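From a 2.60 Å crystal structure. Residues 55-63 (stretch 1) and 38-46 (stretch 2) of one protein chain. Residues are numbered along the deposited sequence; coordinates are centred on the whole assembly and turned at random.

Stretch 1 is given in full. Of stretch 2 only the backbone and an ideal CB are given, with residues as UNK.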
# COMPACT_ATOMS: atom_id res chain seq x y z
N VAL A 55 13.94 -4.35 -9.28
CA VAL A 55 14.04 -3.38 -10.37
C VAL A 55 12.89 -3.63 -11.34
O VAL A 55 12.55 -4.78 -11.64
CB VAL A 55 15.40 -3.47 -11.09
CG1 VAL A 55 15.66 -4.89 -11.57
CG2 VAL A 55 15.46 -2.48 -12.25
N PHE A 56 12.29 -2.54 -11.82
CA PHE A 56 11.20 -2.60 -12.79
C PHE A 56 11.55 -1.71 -13.97
O PHE A 56 11.97 -0.56 -13.78
CB PHE A 56 9.87 -2.14 -12.17
CG PHE A 56 9.47 -2.89 -10.94
CD1 PHE A 56 8.54 -3.91 -11.01
CD2 PHE A 56 10.02 -2.58 -9.71
CE1 PHE A 56 8.16 -4.60 -9.87
CE2 PHE A 56 9.65 -3.26 -8.57
CZ PHE A 56 8.72 -4.28 -8.65
N VAL A 57 11.38 -2.23 -15.18
CA VAL A 57 11.55 -1.45 -16.40
C VAL A 57 10.16 -1.12 -16.93
O VAL A 57 9.34 -2.01 -17.17
CB VAL A 57 12.37 -2.21 -17.45
CG1 VAL A 57 12.52 -1.36 -18.71
CG2 VAL A 57 13.74 -2.57 -16.89
N TYR A 58 9.89 0.17 -17.10
CA TYR A 58 8.65 0.66 -17.66
C TYR A 58 8.92 1.30 -19.01
O TYR A 58 9.96 1.92 -19.23
CB TYR A 58 7.97 1.67 -16.74
CG TYR A 58 7.59 1.11 -15.39
CD1 TYR A 58 6.37 0.47 -15.20
CD2 TYR A 58 8.45 1.20 -14.31
CE1 TYR A 58 6.02 -0.05 -13.97
CE2 TYR A 58 8.11 0.69 -13.07
CZ TYR A 58 6.89 0.06 -12.91
OH TYR A 58 6.55 -0.45 -11.69
N CYS A 59 7.96 1.15 -19.93
CA CYS A 59 8.04 1.77 -21.24
C CYS A 59 6.72 2.44 -21.56
O CYS A 59 5.69 2.18 -20.92
CB CYS A 59 8.41 0.76 -22.33
SG CYS A 59 7.28 -0.65 -22.46
N TRP A 60 6.75 3.31 -22.57
CA TRP A 60 5.55 4.02 -23.00
C TRP A 60 5.77 4.51 -24.42
O TRP A 60 6.92 4.77 -24.81
CB TRP A 60 5.23 5.20 -22.07
CG TRP A 60 6.37 6.15 -21.86
CD1 TRP A 60 6.67 7.25 -22.61
CD2 TRP A 60 7.35 6.10 -20.82
NE1 TRP A 60 7.78 7.88 -22.11
CE2 TRP A 60 8.22 7.19 -21.01
CE3 TRP A 60 7.58 5.23 -19.75
CZ2 TRP A 60 9.30 7.44 -20.17
CZ3 TRP A 60 8.66 5.47 -18.92
CH2 TRP A 60 9.50 6.57 -19.13
N PRO A 61 4.72 4.66 -25.21
CA PRO A 61 4.85 5.23 -26.55
C PRO A 61 4.88 6.75 -26.48
O PRO A 61 4.74 7.35 -25.42
CB PRO A 61 3.60 4.72 -27.27
CG PRO A 61 2.58 4.63 -26.19
CD PRO A 61 3.33 4.26 -24.93
N ARG A 62 5.06 7.37 -27.64
CA ARG A 62 5.09 8.83 -27.70
C ARG A 62 3.77 9.40 -27.20
O ARG A 62 2.70 8.83 -27.42
CB ARG A 62 5.36 9.30 -29.13
CG ARG A 62 5.50 10.81 -29.26
CD ARG A 62 5.71 11.24 -30.70
NE ARG A 62 6.83 10.56 -31.32
CZ ARG A 62 8.11 10.83 -31.07
NH1 ARG A 62 8.43 11.76 -30.18
NH2 ARG A 62 9.07 10.15 -31.69
N HIS A 63 3.85 10.54 -26.52
CA HIS A 63 2.66 11.22 -26.03
C HIS A 63 1.87 11.79 -27.20
O HIS A 63 2.44 12.37 -28.14
CB HIS A 63 3.06 12.32 -25.06
CG HIS A 63 1.91 12.91 -24.30
ND1 HIS A 63 1.19 13.99 -24.75
CD2 HIS A 63 1.35 12.56 -23.11
CE1 HIS A 63 0.24 14.29 -23.89
NE2 HIS A 63 0.32 13.44 -22.88
N UNK A 38 11.56 2.86 -32.49
CA UNK A 38 12.25 4.02 -31.93
C UNK A 38 11.33 4.99 -31.20
O UNK A 38 11.84 5.91 -30.54
CB UNK A 38 12.98 4.77 -33.05
N UNK A 39 10.02 4.82 -31.29
CA UNK A 39 9.07 5.72 -30.64
C UNK A 39 8.67 5.24 -29.25
O UNK A 39 7.78 5.84 -28.64
CB UNK A 39 7.82 5.87 -31.51
N UNK A 40 9.31 4.20 -28.73
CA UNK A 40 9.10 3.73 -27.36
C UNK A 40 10.21 4.29 -26.49
O UNK A 40 11.39 4.28 -26.87
CB UNK A 40 9.07 2.20 -27.29
N UNK A 41 9.84 4.78 -25.31
CA UNK A 41 10.79 5.28 -24.33
C UNK A 41 10.69 4.43 -23.07
O UNK A 41 9.70 3.74 -22.84
CB UNK A 41 10.54 6.76 -24.02
N UNK A 42 11.75 4.47 -22.26
CA UNK A 42 11.90 3.55 -21.14
C UNK A 42 12.23 4.30 -19.87
O UNK A 42 12.76 5.42 -19.89
CB UNK A 42 12.98 2.51 -21.43
N UNK A 43 11.91 3.67 -18.75
CA UNK A 43 12.26 4.20 -17.44
C UNK A 43 12.46 3.06 -16.47
O UNK A 43 11.84 2.00 -16.61
CB UNK A 43 11.18 5.16 -16.93
N UNK A 44 13.34 3.26 -15.50
CA UNK A 44 13.77 2.21 -14.59
C UNK A 44 13.60 2.69 -13.16
O UNK A 44 14.03 3.80 -12.82
CB UNK A 44 15.22 1.81 -14.86
N UNK A 45 13.00 1.85 -12.32
CA UNK A 45 12.80 2.14 -10.91
C UNK A 45 13.31 0.96 -10.10
O UNK A 45 13.02 -0.19 -10.43
CB UNK A 45 11.33 2.42 -10.60
N UNK A 46 14.08 1.25 -9.05
CA UNK A 46 14.58 0.24 -8.13
C UNK A 46 13.89 0.45 -6.79
O UNK A 46 14.00 1.52 -6.19
CB UNK A 46 16.10 0.31 -7.99

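The two backbones pair as antiparallel strands, their N-to-C directions 155° apart, so residues of stretch 2 alternate between two faces of the sheet: 40, 42, 44 and 46 share a face with Val55, Val57, Cys59 and Pro61, while 41, 43 and 45 share the other with Phe56, Tyr58 and Trp60.

At position 38 nothing of stretch 1 lies within 5.5 Å of the ideal CB, and phi of -73° permits even a proline. The residue is Pro38, which makes no contact.

Position 39 points its CB sideways, 4.5 Å from NH2 of Arg62. A short side chain carrying an acceptor, such as Asp, Asn or Ser, would suit the guanidinium. It is Asn39: Arg62 NH2 donates to Asn39 OD1 at 2.7 Å, with OD1 near the guanidinium plane. The arginine is poorly ordered, so this bond deserves caution.

At position 40 the ideal CB lies 5.2 Å from CB of Cys59, and small or branched apolar groups would fit. Val40 (chi1 t) brings CG1 to 3.7 Å from Cys59 CB.

Position 41 is a hydrogen-bonded pair with Trp60. Its N donates to Trp60 O at 3.0 Å and its O accepts from Trp60 N, also at 3.0 Å; the ideal CB sits 3.5 Å from Trp60 NE1. The indole folds back over this backbone, with O of 41 and N of 42 over one ring face, so a modest side chain, polar or apolar, could lie beside it. The residue is Asn41, whose OD1 shares a water with Trp60 NE1; both water bonds are weak, 3.4 Å from the water O to OD1 and to NE1.

Position 42 has its CB 4.8 Å from CG1 of Val57 and 5.0 Å from CB of Cys59, a setting for an aromatic or aliphatic group. It is Tyr42 (chi1 m), with CD2 3.8 Å from Cys59 CB and CG1 of Val57 at the ring edge.

Position 43 is the most restrictive. Its N donates to Tyr58 O and its O accepts from Tyr58 N, each at 2.7 Å, but an ideal CB would lie only 3.1 Å from Trp60 CH2, tight for two carbons. Absence of a side chain fits best, and the residue is Gly43; Trp60 CZ3 comes to 3.7 Å from its N.

Position 44 projects to the face of the sheet that holds Val55 and Val57, its CB 5.0 Å from both Val55 CG2 and Val57 CG2; beta-branched or other aliphatic residues would suit. Ile44 reaches both, CG2 lying 3.6 Å from Val55 CG2 and CG1 4.3 Å from Val57 CG2.

Position 45 exchanges two backbone bonds with Phe56, and its CB is 4.4 Å from Tyr58 CE2. Val, Ile, Leu or Thr are plausible. Val45 (chi1 t) places CG2 4.1 Å from Tyr58 CE2, obliquely to the ring.

At position 46 the ideal CB stands 4.9 Å from Val55 CA, and several apolar residues could serve. Val46 sets CG2 4.0 Å from Val55 CG2.

Stretch 2 (38-46) PNVNYGIVV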
# COMPACT_ATOMS: atom_id res chain seq x y z
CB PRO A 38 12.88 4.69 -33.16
CG PRO A 38 11.97 4.32 -34.28
CD PRO A 38 11.45 2.94 -33.96
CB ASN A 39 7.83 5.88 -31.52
CG ASN A 39 8.10 6.71 -32.76
OD1 ASN A 39 8.86 7.69 -32.71
ND2 ASN A 39 7.49 6.33 -33.88
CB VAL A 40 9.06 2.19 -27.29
CG1 VAL A 40 8.93 1.73 -25.85
CG2 VAL A 40 7.91 1.65 -28.12
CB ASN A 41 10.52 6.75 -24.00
CG ASN A 41 10.46 7.61 -25.25
OD1 ASN A 41 9.39 8.12 -25.61
ND2 ASN A 41 11.59 7.78 -25.91
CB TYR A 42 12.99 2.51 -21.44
CG TYR A 42 12.76 1.75 -22.73
CD1 TYR A 42 13.12 2.30 -23.95
CD2 TYR A 42 12.19 0.49 -22.73
CE1 TYR A 42 12.91 1.62 -25.14
CE2 TYR A 42 11.97 -0.20 -23.91
CZ TYR A 42 12.34 0.37 -25.11
OH TYR A 42 12.13 -0.31 -26.29
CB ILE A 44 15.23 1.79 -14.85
CG1 ILE A 44 15.40 1.31 -16.30
CG2 ILE A 44 15.65 0.68 -13.90
CD1 ILE A 44 16.80 1.49 -16.84
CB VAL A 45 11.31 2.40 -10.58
CG1 VAL A 45 11.15 2.81 -9.12
CG2 VAL A 45 10.74 3.47 -11.50
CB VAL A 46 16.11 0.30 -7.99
CG1 VAL A 46 16.59 -0.64 -6.88
CG2 VAL A 46 16.78 -0.07 -9.30
O HOH W 1 8.85 10.81 -23.55
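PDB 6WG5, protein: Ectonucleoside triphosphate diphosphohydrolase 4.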